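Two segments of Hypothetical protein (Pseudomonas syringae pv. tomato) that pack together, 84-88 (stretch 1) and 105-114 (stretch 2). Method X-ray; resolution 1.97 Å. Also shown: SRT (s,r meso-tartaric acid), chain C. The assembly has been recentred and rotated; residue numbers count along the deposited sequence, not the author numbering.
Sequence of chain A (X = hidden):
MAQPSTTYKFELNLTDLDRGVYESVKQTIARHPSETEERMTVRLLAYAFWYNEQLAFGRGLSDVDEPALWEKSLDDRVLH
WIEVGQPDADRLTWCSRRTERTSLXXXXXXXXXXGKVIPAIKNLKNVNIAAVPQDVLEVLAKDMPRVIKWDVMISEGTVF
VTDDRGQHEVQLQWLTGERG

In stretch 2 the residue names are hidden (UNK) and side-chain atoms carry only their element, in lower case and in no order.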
# COMPACT_ATOMS: atom_id res chain seq x y z
N VAL A 84 3.27 4.41 -1.75
CA VAL A 84 1.89 4.88 -1.80
C VAL A 84 1.89 6.37 -2.14
O VAL A 84 2.85 7.08 -1.85
CB VAL A 84 1.08 4.59 -0.48
CG1 VAL A 84 1.16 3.09 -0.10
CG2 VAL A 84 1.57 5.46 0.66
N GLY A 85 0.81 6.84 -2.75
CA GLY A 85 0.68 8.28 -3.04
C GLY A 85 1.13 8.62 -4.45
O GLY A 85 0.80 7.91 -5.40
N GLN A 86 1.92 9.69 -4.58
CA GLN A 86 2.28 10.22 -5.89
C GLN A 86 3.79 10.47 -6.02
O GLN A 86 4.20 11.62 -6.22
CB GLN A 86 1.47 11.51 -6.16
CG GLN A 86 -0.04 11.26 -6.27
CD GLN A 86 -0.86 12.51 -6.54
OE1 GLN A 86 -0.34 13.53 -7.01
NE2 GLN A 86 -2.14 12.45 -6.23
N PRO A 87 4.61 9.41 -5.91
CA PRO A 87 6.06 9.61 -6.10
C PRO A 87 6.33 9.99 -7.56
O PRO A 87 5.55 9.62 -8.44
CB PRO A 87 6.66 8.23 -5.80
CG PRO A 87 5.54 7.26 -6.06
CD PRO A 87 4.28 7.99 -5.66
N ASP A 88 7.40 10.74 -7.81
CA ASP A 88 7.73 11.12 -9.19
C ASP A 88 8.46 10.00 -9.95
O ASP A 88 8.85 9.00 -9.36
CB ASP A 88 8.45 12.50 -9.27
CG ASP A 88 9.85 12.50 -8.64
OD1 ASP A 88 10.54 11.45 -8.61
OD2 ASP A 88 10.29 13.60 -8.20
N UNK A 105 0.68 1.94 -4.88
CA UNK A 105 -0.74 2.23 -4.74
C UNK A 105 -0.93 3.74 -4.69
O UNK A 105 -0.71 4.38 -3.65
c UNK A 105 -1.34 1.61 -3.46
c UNK A 105 -2.51 -0.17 -2.19
c UNK A 105 -1.70 0.14 -3.44
c UNK A 105 -2.49 -0.23 -4.72
N UNK A 106 -1.35 4.30 -5.82
CA UNK A 106 -1.50 5.73 -5.97
C UNK A 106 -2.86 6.15 -5.42
O UNK A 106 -3.79 5.34 -5.40
c UNK A 106 -1.36 6.10 -7.44
N UNK A 107 -2.97 7.38 -4.93
CA UNK A 107 -4.27 7.92 -4.50
C UNK A 107 -4.26 9.42 -4.65
O UNK A 107 -3.20 10.02 -4.91
c UNK A 107 -2.41 9.52 0.01
c UNK A 107 -2.61 7.72 -1.59
c UNK A 107 -1.86 8.39 -0.60
o UNK A 107 -1.69 10.19 0.98
c UNK A 107 -4.39 9.32 -1.34
c UNK A 107 -3.67 9.99 -0.36
c UNK A 107 -3.85 8.19 -1.99
c UNK A 107 -4.64 7.48 -3.07
N UNK A 108 -5.43 10.03 -4.49
CA UNK A 108 -5.61 11.44 -4.78
C UNK A 108 -5.98 11.61 -6.24
O UNK A 108 -6.10 10.63 -6.98
N UNK A 109 -6.15 12.87 -6.64
CA UNK A 109 -6.40 13.26 -8.01
C UNK A 109 -5.15 13.00 -8.86
O UNK A 109 -4.08 13.57 -8.59
o UNK A 109 -6.63 15.29 -9.35
c UNK A 109 -6.78 14.75 -8.05
N UNK A 110 -5.28 12.14 -9.85
CA UNK A 110 -4.12 11.66 -10.62
C UNK A 110 -3.95 12.27 -12.00
O UNK A 110 -2.99 11.96 -12.69
c UNK A 110 -2.68 9.87 -8.61
c UNK A 110 -4.15 10.13 -10.70
c UNK A 110 -3.59 7.89 -9.88
c UNK A 110 -3.87 9.32 -9.43
N UNK A 111 -4.84 13.16 -12.41
CA UNK A 111 -4.79 13.65 -13.80
C UNK A 111 -3.45 14.29 -14.21
O UNK A 111 -2.86 13.91 -15.24
c UNK A 111 -7.76 12.72 -14.84
n UNK A 111 -7.02 11.46 -14.69
c UNK A 111 -6.89 13.92 -15.28
c UNK A 111 -7.39 10.47 -13.89
c UNK A 111 -6.02 14.52 -14.14
n UNK A 111 -6.67 9.35 -13.81
n UNK A 111 -8.49 10.59 -13.17
N UNK A 112 -2.93 15.20 -13.40
CA UNK A 112 -1.66 15.84 -13.71
C UNK A 112 -0.49 14.85 -13.52
O UNK A 112 0.38 14.72 -14.38
c UNK A 112 -0.04 17.69 -13.06
c UNK A 112 -1.46 17.14 -12.88
c UNK A 112 -2.49 18.20 -13.29
N UNK A 113 -0.50 14.14 -12.40
CA UNK A 113 0.53 13.14 -12.07
C UNK A 113 0.71 12.05 -13.15
O UNK A 113 1.83 11.80 -13.61
c UNK A 113 0.39 7.86 -11.23
c UNK A 113 1.53 7.30 -10.63
c UNK A 113 0.20 12.50 -10.72
n UNK A 113 2.96 10.46 -9.36
c UNK A 113 0.16 9.23 -11.19
c UNK A 113 2.47 8.09 -10.00
c UNK A 113 1.17 11.46 -10.28
c UNK A 113 2.23 9.46 -9.94
c UNK A 113 1.09 10.05 -10.53
c UNK A 113 2.33 11.66 -9.58
N UNK A 114 -0.39 11.41 -13.55
CA UNK A 114 -0.31 10.29 -14.51
C UNK A 114 0.32 10.76 -15.84
O UNK A 114 1.10 10.04 -16.45
c UNK A 114 -2.65 10.52 -15.54
o UNK A 114 -4.93 10.84 -16.02
c UNK A 114 -1.69 9.65 -14.73
o UNK A 114 -4.43 9.10 -14.74
c UNK A 114 -4.11 10.12 -15.42
O1 SRT C . 2.92 10.69 -2.30
O11 SRT C . 4.56 12.11 -2.61
C1 SRT C . 4.04 11.14 -2.02
C2 SRT C . 4.78 10.43 -0.91
O2 SRT C . 5.29 11.26 0.15
C3 SRT C . 5.87 9.62 -1.57
O3 SRT C . 5.18 8.45 -2.04
C4 SRT C . 7.00 9.28 -0.62
O4 SRT C . 6.77 8.91 0.57
O41 SRT C . 8.16 9.39 -1.06

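Position 105 carries four side-chain carbons, forked at the second. It lies in a strand and forms a parallel beta bridge with Val84, the two CA atoms 4.8 Å apart and both side chains on the same face of the sheet. Its CB is 4.4 Å from Val84 CG1, a loose apolar contact, and the fork leads away from stretch 1. The fork one carbon beyond CB identifies Leu105. Its backbone O accepts a hydrogen bond from Gly85 N (3.0 Å, 155°) and also lies 3.2 Å from Val84 CA in a CA-H...O contact.

Position 106 has a single side-chain carbon, pointing sideways, and is therefore Ala106. Its CA approaches Gly85 O at 3.2 Å, again as a CA-H...O contact; that oxygen is buried here without a conventional hydrogen-bonding partner.

At position 107 one carbon leads to a ring of six carbons bearing one oxygen. CB points sideways, but the ring comes nearer, and one of its carbons lies obliquely 3.5 Å from Gly85 CA. A phenol makes this Tyr107, and the carbon concerned is CE2. Tyr107 O accepts a nearly straight hydrogen bond from Gln86 NE2 (3.0 Å, 174°).

Position 108 has no side-chain atoms: Gly108. Its phi of 89° and psi of -179° would jam a CB against the preceding carbonyl oxygen, and an ideal CB would also clash with Gln86 NE2 at 2.8 Å. The missing side chain leaves space for the amide.

Position 109 shows one carbon and one oxygen, pointing away from stretch 1, which gives Ser109. Its backbone contributes instead: Ser109 O receives a weak hydrogen bond from Gln86 NE2 (3.3 Å, 122°).

Four carbons forked at the second recur at position 110. CB points sideways, yet one terminal carbon comes within 3.6 Å of Gln86 NE2. This is Leu110, and the terminal carbon is CD2.

Position 111 has three carbons, a nitrogen, and a carbon carrying two more nitrogens, a guanidinium that touches nothing on stretch 1. It is Arg111.

Position 112 has one carbon carrying two others, with no contact across the interface: Val112.

Position 113 has one carbon followed by fused five- and six-membered rings containing eight carbons and one nitrogen. CB points toward stretch 1, Gln86 CB lies over one ring face, and the ring nitrogen reaches Pro87 O. The indole defines Trp113, whose NE1 donates to Pro87 O (2.9 Å, 158°) at the ring edge, while Gln86 CG makes a CH-pi contact with the five-membered ring.

Position 114 has three carbons, the third carrying two oxygens, out of reach of stretch 1: Glu114. Its OE1 forms a very short salt bridge with Arg111 NH2 (2.4 Å).

The contact buries 429 Å² and works in two parts. Backbone pairing aligns Val84 and Gly85 with the strand, while Gln86 uses its amide to hold the loop and its aliphatic portion to cover the indole. Meso-tartaric acid binds stretch 1 separately, its O1 accepting from Gln86 N at 2.7 Å.

Stretch 2 105-114: LAYGSLRVWE
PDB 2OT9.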